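Side-chain contacts in putative transcriptional regulator (MarR/EmrR family) (Acinetobacter sp. ADP1, PDB 3NRV), which probably binds DNA as a homodimer and regulates transcription: residues 10-13 with 14-17; 16-19 with 20-24; 137-140 with 141-144. One frame throughout, in Å; residues are numbered along the deposited sequence.

Contact 1: 10-13 with 14-17. With SO4 (sulfate ion), chain M.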
ATOM      1  N   ASP C  10     -18.105  -6.106  -5.402  1.00 59.73           N
ATOM      2  CA  ASP C  10     -17.517  -5.929  -6.727  1.00 60.56           C
ATOM      3  C   ASP C  10     -17.474  -4.468  -7.161  1.00 63.63           C
ATOM      4  O   ASP C  10     -16.517  -4.037  -7.801  1.00 58.21           O
ATOM      5  CB  ASP C  10     -18.298  -6.727  -7.771  1.00 58.97           C
ATOM      6  CG  ASP C  10     -18.234  -8.217  -7.532  1.00 69.10           C
ATOM      7  OD1 ASP C  10     -17.520  -8.646  -6.595  1.00 65.26           O
ATOM      8  OD2 ASP C  10     -18.904  -8.957  -8.285  1.00 67.60           O
ATOM      9  N   ARG C  11     -18.516  -3.712  -6.828  1.00 53.88           N
ATOM     10  CA  ARG C  11     -18.587  -2.316  -7.238  1.00 49.18           C
ATOM     11  C   ARG C  11     -18.242  -1.399  -6.079  1.00 46.90           C
ATOM     12  O   ARG C  11     -18.632  -0.233  -6.057  1.00 47.82           O
ATOM     13  CB  ARG C  11     -19.969  -1.983  -7.797  1.00 58.90           C
ATOM     14  CG  ARG C  11     -20.478  -3.000  -8.814  1.00 69.86           C
ATOM     15  CD  ARG C  11     -19.782  -2.872 -10.158  1.00 60.88           C
ATOM     16  NE  ARG C  11     -20.131  -1.624 -10.834  1.00 67.20           N
ATOM     17  CZ  ARG C  11     -19.797  -1.330 -12.090  1.00 64.45           C
ATOM     18  NH1 ARG C  11     -19.110  -2.201 -12.820  1.00 53.52           N
ATOM     19  NH2 ARG C  11     -20.154  -0.163 -12.617  1.00 54.93           N
ATOM     20  N   HIS C  12     -17.496  -1.933  -5.118  1.00 40.41           N
ATOM     21  CA  HIS C  12     -17.002  -1.147  -3.988  1.00 36.75           C
ATOM     22  C   HIS C  12     -15.542  -0.758  -4.283  1.00 40.71           C
ATOM     23  O   HIS C  12     -14.632  -1.589  -4.163  1.00 36.94           O
ATOM     24  CB  HIS C  12     -17.095  -1.988  -2.712  1.00 38.73           C
ATOM     25  CG  HIS C  12     -16.950  -1.205  -1.445  1.00 42.41           C
ATOM     26  ND1 HIS C  12     -15.804  -0.512  -1.122  1.00 46.00           N
ATOM     27  CD2 HIS C  12     -17.794  -1.046  -0.396  1.00 46.05           C
ATOM     28  CE1 HIS C  12     -15.954   0.060   0.061  1.00 47.11           C
ATOM     29  NE2 HIS C  12     -17.152  -0.249   0.524  1.00 48.56           N
ATOM     30  N   ALA C  13     -15.333   0.494  -4.688  1.00 36.38           N
ATOM     31  CA  ALA C  13     -14.033   0.945  -5.160  1.00 43.46           C
ATOM     32  C   ALA C  13     -12.964   0.805  -4.090  1.00 36.05           C
ATOM     33  O   ALA C  13     -11.878   0.288  -4.357  1.00 33.77           O
ATOM     34  CB  ALA C  13     -14.097   2.379  -5.651  1.00 37.19           C
ATOM     35  N   THR C  14     -13.266   1.284  -2.890  1.00 33.18           N
ATOM     36  CA  THR C  14     -12.331   1.171  -1.782  1.00 34.91           C
ATOM     37  C   THR C  14     -11.932  -0.291  -1.539  1.00 32.87           C
ATOM     38  O   THR C  14     -10.748  -0.610  -1.445  1.00 31.23           O
ATOM     39  CB  THR C  14     -12.909   1.799  -0.504  1.00 42.75           C
ATOM     40  OG1 THR C  14     -13.046   3.208  -0.709  1.00 40.97           O
ATOM     41  CG2 THR C  14     -11.987   1.557   0.672  1.00 44.12           C
ATOM     42  N   ALA C  15     -12.924  -1.173  -1.474  1.00 36.11           N
ATOM     43  CA  ALA C  15     -12.671  -2.590  -1.206  1.00 40.00           C
ATOM     44  C   ALA C  15     -11.840  -3.212  -2.314  1.00 35.35           C
ATOM     45  O   ALA C  15     -10.875  -3.916  -2.044  1.00 31.75           O
ATOM     46  CB  ALA C  15     -13.984  -3.358  -1.041  1.00 37.28           C
ATOM     47  N   GLN C  16     -12.227  -2.969  -3.560  1.00 30.20           N
ATOM     48  CA  GLN C  16     -11.487  -3.518  -4.682  1.00 26.19           C
ATOM     49  C   GLN C  16     -10.032  -3.035  -4.670  1.00 29.80           C
ATOM     50  O   GLN C  16      -9.099  -3.819  -4.876  1.00 26.90           O
ATOM     51  CB  GLN C  16     -12.130  -3.116  -6.016  1.00 31.35           C
ATOM     52  CG  GLN C  16     -13.413  -3.854  -6.342  1.00 38.80           C
ATOM     53  CD  GLN C  16     -13.297  -5.345  -6.111  1.00 44.89           C
ATOM     54  OE1 GLN C  16     -12.334  -5.990  -6.544  1.00 40.60           O
ATOM     55  NE2 GLN C  16     -14.285  -5.905  -5.427  1.00 45.07           N
ATOM     56  N   ILE C  17      -9.850  -1.736  -4.450  1.00 26.63           N
ATOM     57  CA  ILE C  17      -8.519  -1.152  -4.500  1.00 26.59           C
ATOM     58  C   ILE C  17      -7.672  -1.673  -3.339  1.00 31.01           C
ATOM     59  O   ILE C  17      -6.483  -1.954  -3.508  1.00 24.21           O
ATOM     60  CB  ILE C  17      -8.575   0.370  -4.478  1.00 26.67           C
ATOM     61  CG1 ILE C  17      -8.987   0.871  -5.873  1.00 28.91           C
ATOM     62  CG2 ILE C  17      -7.219   0.959  -4.081  1.00 30.49           C
ATOM     63  CD1 ILE C  17      -9.418   2.303  -5.884  1.00 28.75           C
TER
HETATM   64  S   SO4 M 147     -22.065   1.488 -10.026  0.80100.51           S
HETATM   65  O1  SO4 M 147     -22.990   2.603  -9.826  1.00 80.72           O
HETATM   66  O2  SO4 M 147     -22.817   0.245 -10.182  1.00 99.50           O
HETATM   67  O3  SO4 M 147     -21.276   1.733 -11.231  1.00 85.95           O
HETATM   68  O4  SO4 M 147     -21.171   1.370  -8.875  1.00 88.81           O

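Contact 2: 16-19 with 20-24. With GOL (glycerol), chain G; SO4 (sulfate ion), chain E.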
ATOM      1  N   GLN C  16     -12.227  -2.969  -3.560  1.00 30.20           N
ATOM      2  CA  GLN C  16     -11.487  -3.518  -4.682  1.00 26.19           C
ATOM      3  C   GLN C  16     -10.032  -3.035  -4.670  1.00 29.80           C
ATOM      4  O   GLN C  16      -9.099  -3.819  -4.876  1.00 26.90           O
ATOM      5  CB  GLN C  16     -12.130  -3.116  -6.016  1.00 31.35           C
ATOM      6  CG  GLN C  16     -13.413  -3.854  -6.342  1.00 38.80           C
ATOM      7  CD  GLN C  16     -13.297  -5.345  -6.111  1.00 44.89           C
ATOM      8  OE1 GLN C  16     -12.334  -5.990  -6.544  1.00 40.60           O
ATOM      9  NE2 GLN C  16     -14.285  -5.905  -5.427  1.00 45.07           N
ATOM     10  N   ILE C  17      -9.850  -1.736  -4.450  1.00 26.63           N
ATOM     11  CA  ILE C  17      -8.519  -1.152  -4.500  1.00 26.59           C
ATOM     12  C   ILE C  17      -7.672  -1.673  -3.339  1.00 31.01           C
ATOM     13  O   ILE C  17      -6.483  -1.954  -3.508  1.00 24.21           O
ATOM     14  CB  ILE C  17      -8.575   0.370  -4.478  1.00 26.67           C
ATOM     15  CG1 ILE C  17      -8.987   0.871  -5.873  1.00 28.91           C
ATOM     16  CG2 ILE C  17      -7.219   0.959  -4.081  1.00 30.49           C
ATOM     17  CD1 ILE C  17      -9.418   2.303  -5.884  1.00 28.75           C
ATOM     18  N   ASN C  18      -8.292  -1.821  -2.169  1.00 25.98           N
ATOM     19  CA  ASN C  18      -7.565  -2.337  -1.012  1.00 28.95           C
ATOM     20  C   ASN C  18      -7.163  -3.797  -1.130  1.00 28.48           C
ATOM     21  O   ASN C  18      -6.058  -4.167  -0.747  1.00 28.17           O
ATOM     22  CB  ASN C  18      -8.297  -2.020   0.295  1.00 32.24           C
ATOM     23  CG  ASN C  18      -7.830  -0.715   0.895  1.00 34.82           C
ATOM     24  OD1 ASN C  18      -6.925  -0.690   1.733  1.00 45.41           O
ATOM     25  ND2 ASN C  18      -8.400   0.383   0.431  1.00 32.57           N
HETATM   26  N   MSE C  19      -8.020  -4.629  -1.704  1.00 28.48           N
HETATM   27  CA  MSE C  19      -7.653  -6.035  -1.852  1.00 33.02           C
HETATM   28  C   MSE C  19      -6.590  -6.214  -2.918  1.00 31.45           C
HETATM   29  O   MSE C  19      -5.712  -7.061  -2.800  1.00 27.96           O
HETATM   30  CB  MSE C  19      -8.885  -6.856  -2.178  1.00 30.99           C
HETATM   31  CG  MSE C  19      -9.825  -6.914  -1.006  1.00 50.22           C
HETATM   32 SE   MSE C  19     -11.112  -8.311  -1.293  0.52 49.76          SE
HETATM   33  CE  MSE C  19     -12.293  -7.344  -2.533  1.00 53.39           C
ATOM     34  N   LEU C  20      -6.695  -5.415  -3.975  1.00 28.81           N
ATOM     35  CA  LEU C  20      -5.672  -5.394  -5.010  1.00 32.67           C
ATOM     36  C   LEU C  20      -4.341  -4.982  -4.395  1.00 23.73           C
ATOM     37  O   LEU C  20      -3.357  -5.698  -4.487  1.00 26.72           O
ATOM     38  CB  LEU C  20      -6.048  -4.383  -6.097  1.00 27.61           C
ATOM     39  CG  LEU C  20      -4.980  -4.057  -7.141  1.00 25.78           C
ATOM     40  CD1 LEU C  20      -4.545  -5.308  -7.928  1.00 26.71           C
ATOM     41  CD2 LEU C  20      -5.505  -2.975  -8.089  1.00 24.48           C
ATOM     42  N   ALA C  21      -4.328  -3.808  -3.775  1.00 24.03           N
ATOM     43  CA  ALA C  21      -3.116  -3.254  -3.196  1.00 26.10           C
ATOM     44  C   ALA C  21      -2.517  -4.183  -2.138  1.00 28.53           C
ATOM     45  O   ALA C  21      -1.328  -4.457  -2.159  1.00 25.84           O
ATOM     46  CB  ALA C  21      -3.404  -1.874  -2.602  1.00 25.03           C
ATOM     47  N   ASN C  22      -3.345  -4.677  -1.217  1.00 26.21           N
ATOM     48  CA  ASN C  22      -2.834  -5.585  -0.190  1.00 24.26           C
ATOM     49  C   ASN C  22      -2.203  -6.867  -0.742  1.00 27.40           C
ATOM     50  O   ASN C  22      -1.122  -7.282  -0.310  1.00 27.43           O
ATOM     51  CB  ASN C  22      -3.921  -5.905   0.832  1.00 25.39           C
ATOM     52  CG  ASN C  22      -4.234  -4.727   1.714  1.00 32.22           C
ATOM     53  OD1 ASN C  22      -3.354  -3.920   2.012  1.00 34.93           O
ATOM     54  ND2 ASN C  22      -5.491  -4.613   2.147  1.00 32.12           N
ATOM     55  N   LYS C  23      -2.846  -7.490  -1.713  1.00 23.84           N
ATOM     56  CA  LYS C  23      -2.276  -8.710  -2.255  1.00 26.72           C
ATOM     57  C   LYS C  23      -0.985  -8.436  -3.039  1.00 30.47           C
ATOM     58  O   LYS C  23      -0.019  -9.190  -2.946  1.00 27.70           O
ATOM     59  CB  LYS C  23      -3.290  -9.452  -3.114  1.00 30.31           C
ATOM     60  CG  LYS C  23      -2.784 -10.808  -3.591  1.00 35.77           C
ATOM     61  CD  LYS C  23      -3.932 -11.662  -4.102  1.00 46.23           C
ATOM     62  CE  LYS C  23      -3.485 -13.082  -4.406  1.00 44.17           C
ATOM     63  NZ  LYS C  23      -4.655 -13.878  -4.850  1.00 54.22           N
ATOM     64  N   LEU C  24      -0.975  -7.355  -3.815  1.00 25.97           N
ATOM     65  CA  LEU C  24       0.225  -6.956  -4.539  1.00 25.45           C
ATOM     66  C   LEU C  24       1.359  -6.680  -3.546  1.00 28.24           C
ATOM     67  O   LEU C  24       2.476  -7.167  -3.717  1.00 28.53           O
ATOM     68  CB  LEU C  24      -0.084  -5.729  -5.407  1.00 28.50           C
ATOM     69  CG  LEU C  24       1.034  -5.117  -6.256  1.00 31.15           C
ATOM     70  CD1 LEU C  24       1.621  -6.134  -7.181  1.00 27.67           C
ATOM     71  CD2 LEU C  24       0.490  -3.912  -7.031  1.00 40.24           C
TER
HETATM   72  C1  GOL G 148      -3.537  -0.833   3.133  1.00 48.47           C
HETATM   73  O1  GOL G 148      -2.638  -1.882   3.472  1.00 34.81           O
HETATM   74  C2  GOL G 148      -4.473  -0.567   4.315  1.00 52.37           C
HETATM   75  O2  GOL G 148      -3.761   0.004   5.406  1.00 37.96           O
HETATM   76  C3  GOL G 148      -5.244  -1.838   4.721  1.00 45.81           C
HETATM   77  O3  GOL G 148      -6.210  -2.181   3.724  1.00 35.22           O
HETATM   78  S   SO4 E 146      -4.117 -16.561  -2.365  1.00 79.91           S
HETATM   79  O1  SO4 E 146      -3.285 -15.516  -1.777  1.00 72.94           O
HETATM   80  O2  SO4 E 146      -5.451 -16.529  -1.768  1.00 61.54           O
HETATM   81  O3  SO4 E 146      -4.197 -16.373  -3.812  1.00 74.52           O
HETATM   82  O4  SO4 E 146      -3.493 -17.854  -2.100  1.00 94.60           O

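Contact 3: 137-140 with 141-144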
ATOM      1  N   LEU C 137      -7.872   7.640 -14.264  1.00 26.11           N
ATOM      2  CA  LEU C 137      -8.903   7.309 -13.275  1.00 25.25           C
ATOM      3  C   LEU C 137      -8.344   7.260 -11.845  1.00 25.16           C
ATOM      4  O   LEU C 137      -8.993   7.720 -10.921  1.00 27.36           O
ATOM      5  CB  LEU C 137      -9.612   5.996 -13.623  1.00 26.84           C
ATOM      6  CG  LEU C 137     -10.404   6.048 -14.941  1.00 35.58           C
ATOM      7  CD1 LEU C 137     -11.019   4.677 -15.263  1.00 34.55           C
ATOM      8  CD2 LEU C 137     -11.477   7.109 -14.874  1.00 31.08           C
ATOM      9  N   LEU C 138      -7.139   6.730 -11.665  1.00 24.01           N
ATOM     10  CA  LEU C 138      -6.527   6.729 -10.332  1.00 24.18           C
ATOM     11  C   LEU C 138      -6.300   8.159  -9.836  1.00 27.69           C
ATOM     12  O   LEU C 138      -6.494   8.472  -8.662  1.00 26.40           O
ATOM     13  CB  LEU C 138      -5.213   5.946 -10.318  1.00 22.59           C
ATOM     14  CG  LEU C 138      -5.331   4.451 -10.684  1.00 28.82           C
ATOM     15  CD1 LEU C 138      -3.973   3.756 -10.681  1.00 24.34           C
ATOM     16  CD2 LEU C 138      -6.309   3.735  -9.768  1.00 30.35           C
ATOM     17  N   LYS C 139      -5.893   9.033 -10.741  1.00 27.00           N
ATOM     18  CA  LYS C 139      -5.658  10.413 -10.354  1.00 28.58           C
ATOM     19  C   LYS C 139      -6.976  11.108  -9.998  1.00 28.13           C
ATOM     20  O   LYS C 139      -7.048  11.862  -9.018  1.00 28.36           O
ATOM     21  CB  LYS C 139      -4.896  11.162 -11.446  1.00 30.37           C
ATOM     22  CG  LYS C 139      -4.604  12.602 -11.068  1.00 37.51           C
ATOM     23  CD  LYS C 139      -3.639  13.242 -12.060  1.00 44.56           C
ATOM     24  CE  LYS C 139      -2.195  12.852 -11.778  1.00 52.59           C
ATOM     25  NZ  LYS C 139      -1.751  13.346 -10.448  1.00 54.21           N
ATOM     26  N   LYS C 140      -8.029  10.833 -10.762  1.00 28.39           N
ATOM     27  CA  LYS C 140      -9.363  11.311 -10.364  1.00 30.23           C
ATOM     28  C   LYS C 140      -9.756  10.832  -8.966  1.00 32.79           C
ATOM     29  O   LYS C 140     -10.275  11.608  -8.155  1.00 29.74           O
ATOM     30  CB  LYS C 140     -10.441  10.895 -11.365  1.00 31.87           C
ATOM     31  CG  LYS C 140     -10.521  11.787 -12.586  1.00 39.66           C
ATOM     32  CD  LYS C 140     -11.715  11.439 -13.463  1.00 41.91           C
ATOM     33  CE  LYS C 140     -13.032  11.593 -12.709  1.00 43.21           C
ATOM     34  NZ  LYS C 140     -14.037  12.373 -13.484  1.00 40.59           N
ATOM     35  N   LEU C 141      -9.536   9.549  -8.682  1.00 31.32           N
ATOM     36  CA  LEU C 141      -9.803   9.030  -7.329  1.00 23.97           C
ATOM     37  C   LEU C 141      -8.973   9.735  -6.254  1.00 29.81           C
ATOM     38  O   LEU C 141      -9.489  10.107  -5.199  1.00 37.54           O
ATOM     39  CB  LEU C 141      -9.554   7.520  -7.263  1.00 29.10           C
ATOM     40  CG  LEU C 141     -10.515   6.695  -8.105  1.00 34.08           C
ATOM     41  CD1 LEU C 141     -10.056   5.252  -8.240  1.00 36.31           C
ATOM     42  CD2 LEU C 141     -11.920   6.789  -7.496  1.00 39.82           C
ATOM     43  N   ARG C 142      -7.693   9.914  -6.566  0.50 28.22           N
ATOM     44  CA  ARG C 142      -6.694  10.566  -5.725  0.50 29.09           C
ATOM     45  C   ARG C 142      -7.067  12.026  -5.393  0.50 33.02           C
ATOM     46  O   ARG C 142      -6.785  12.529  -4.299  0.50 31.90           O
ATOM     47  CB  ARG C 142      -5.358  10.481  -6.476  0.50 30.45           C
ATOM     48  CG  ARG C 142      -4.116  10.966  -5.762  0.50 37.67           C
ATOM     49  CD  ARG C 142      -2.846  10.333  -6.384  0.50 40.15           C
ATOM     50  NE  ARG C 142      -2.573  10.756  -7.766  0.50 38.48           N
ATOM     51  CZ  ARG C 142      -2.549   9.944  -8.827  0.50 38.58           C
ATOM     52  NH1 ARG C 142      -2.776   8.632  -8.717  0.50 23.06           N
ATOM     53  NH2 ARG C 142      -2.285  10.451 -10.020  0.50 49.65           N
ATOM     54  N   ASN C 143      -7.708  12.694  -6.346  1.00 31.81           N
ATOM     55  CA  ASN C 143      -8.203  14.065  -6.189  1.00 31.24           C
ATOM     56  C   ASN C 143      -9.428  14.131  -5.290  1.00 29.98           C
ATOM     57  O   ASN C 143      -9.559  15.025  -4.466  1.00 39.65           O
ATOM     58  CB  ASN C 143      -8.514  14.686  -7.567  1.00 30.50           C
ATOM     59  CG  ASN C 143      -7.256  15.029  -8.331  1.00 33.91           C
ATOM     60  OD1 ASN C 143      -6.179  15.114  -7.747  1.00 33.89           O
ATOM     61  ND2 ASN C 143      -7.379  15.223  -9.641  1.00 36.10           N
ATOM     62  N   LYS C 144     -10.333  13.177  -5.454  1.00 29.94           N
ATOM     63  CA  LYS C 144     -11.507  13.115  -4.608  1.00 36.38           C
ATOM     64  C   LYS C 144     -11.114  12.774  -3.160  1.00 44.06           C
ATOM     65  O   LYS C 144     -11.624  13.370  -2.212  1.00 42.84           O
ATOM     66  CB  LYS C 144     -12.511  12.109  -5.164  1.00 38.75           C
ATOM     67  CG  LYS C 144     -13.770  11.952  -4.324  1.00 44.35           C
ATOM     68  CD  LYS C 144     -14.454  13.285  -4.069  1.00 45.35           C
ATOM     69  CE  LYS C 144     -14.986  13.902  -5.345  1.00 44.36           C
ATOM     70  NZ  LYS C 144     -15.688  15.174  -5.040  1.00 52.68           N
TER

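Contact 1: 10-13 with 14-17
His12 and Ala15 carry the polar part of this contact, where the chain turns from a loop into helix 13-36. The amide N of Ala15 donates to His12 ND1 over 3.0 Å, with the N-H pointing at the nitrogen at 157°. The donor stands 30° out of the imidazole plane, so the ring receives the bond at a tilt. ND1 must therefore accept here, which leaves the ring hydrogen, in a neutral histidine, on NE2; that atom makes a weak hydrogen bond to Ser112 O of the second subunit. Holding CG anti to the backbone N (chi1 -165°) brings ND1 back to the first turn.

Two backbone bonds open the helix: Gln16 N reaches His12 O at 2.8 Å, and Ile17 N reaches Ala13 O at 2.9 Å.

Van der Waals contacts flank the ring. His12 CE1 meets Thr14 CB at 3.6 Å, with Thr14 lying at the imidazole edge and the two side chains running side by side in the same direction. Ala15 CB comes to 3.4 Å from His12 ND1. Further back, the bent chain of Gln16 doubles toward the loop and sets its CG 3.4 Å from Asp10 O. Gln16 NE2 bonds to Ile9 O, while Gln16 OE1 and Thr14 OG1 find Arg142 and Glu119 of the second subunit.

Charge is handled apart from the turn: Arg11 NH2 gives a short, nearly straight bond (2.6 Å) to O3 of a sulfate, probably from the crystallisation liquor, lying at the guanidinium edge, and also pairs with Asp132 of the second subunit. Taken together, the geometry is that of a helix N-cap, with His12 as the capping residue at the start of a helix that packs against the partner subunit.

Contact 2: 16-19 with 20-24
With chi1 at -71°, Asn22 sets CG beside its own backbone N, and the chi1 of -92° in Asn18 carries its amide to the same side, where chi2 turns OD1 to within 4.2 Å of Asn22 ND2. The two asparagines thus stand at i and i+4 on one face of helix 13-36, an alpha helix that packs against the second subunit, Ala21 meeting its own counterpart there. Four i-to-i+4 bonds carry the backbone; in one, Asn22 N donates to Asn18 O at 2.8 Å.

The side-chain amides do not bond directly; a glycerol, probably from the crystallisation liquor, bridges them. Its O3 donates to Asn18 OD1 at 2.6 Å and accepts from Asn22 ND2 at 3.0 Å, the latter nearly straight at 173°. The same molecule is also held by Arg44 of the second subunit.

Lys23 points away on another side of the helix, its chain extended beyond CG. Its NZ forms a salt bridge with Asp146 of the second subunit and donates to O3 of a sulfate, probably also from the liquor, at 2.7 Å. Glycerol O3 and O1 together grip both ends of the Asn22 amide, which would fix its rotation in the crystal: O1 donates to Asn22 OD1 at 2.6 Å.

Contact 3: 137-140 with 141-144
Lys139 and Arg142 cross obliquely, the guanidinium of Arg142 being laid back over the preceding turn. In the modelled conformer, one of two deposited, one of its faces covers the backbone of Lys139, whose CA stands 3.3 Å above the plane, displaced toward the rim of the group. CE of Lys139 lies instead at the edge, in that plane. Arg142 gets there with CG anti to the backbone N (chi1 -174°) and a bend at chi3 that swings the head group back. Lys139 bends at chi3 and chi4, which places NZ close to NH2 of Arg142. These two positive ends would be expected to repel each other, and since Arg142 has a second conformer the closeness of the two like charges is doubtful.

This part of helix 128-146 lies in the dimer interface, as in other MarR-type regulators, and its backbone keeps regular i-to-i+4 bonding, as in Arg142 N to Leu138 O at 2.8 Å and Lys144 N to Lys140 O at 3.1 Å. Asn143 N binds Lys139 O at 2.9 Å and has a weak second bond to Lys140 O.

On the apolar side, Leu138 CD2 approaches Leu141 CD1 at 4.3 Å. Leu137 and Leu141 both pack on Phe126 of the second subunit, and Lys140 makes a cation-pi contact with the same ring while its NZ donates to Glu125 O of that subunit. Lys144 bends at chi2 and chi3, its NZ forming salt bridges with Glu124 and Glu125 of the second subunit.

In the fold
All three contacts are local, and all touch the second subunit. Contacts 1 and 2 are largely buried and follow one another on helix 13-36, sharing Gln16 and Ile17, with centres about 9 Å apart. Contact 3 is only partly buried and sits on helix 128-146; the two helices meet where Ile17 CD1 packs on Leu141 CD1 at 3.8 Å. The chemistry shifts with place: a side-chain cap at the helix start in contact 1, amides bridged by glycerol mid-helix in contact 2, and in contact 3 leucines beside lysines and an arginine. Arg142 of the second subunit, bonded to Gln16, ties helix 13-36 of one subunit to helix 128-146 of the other.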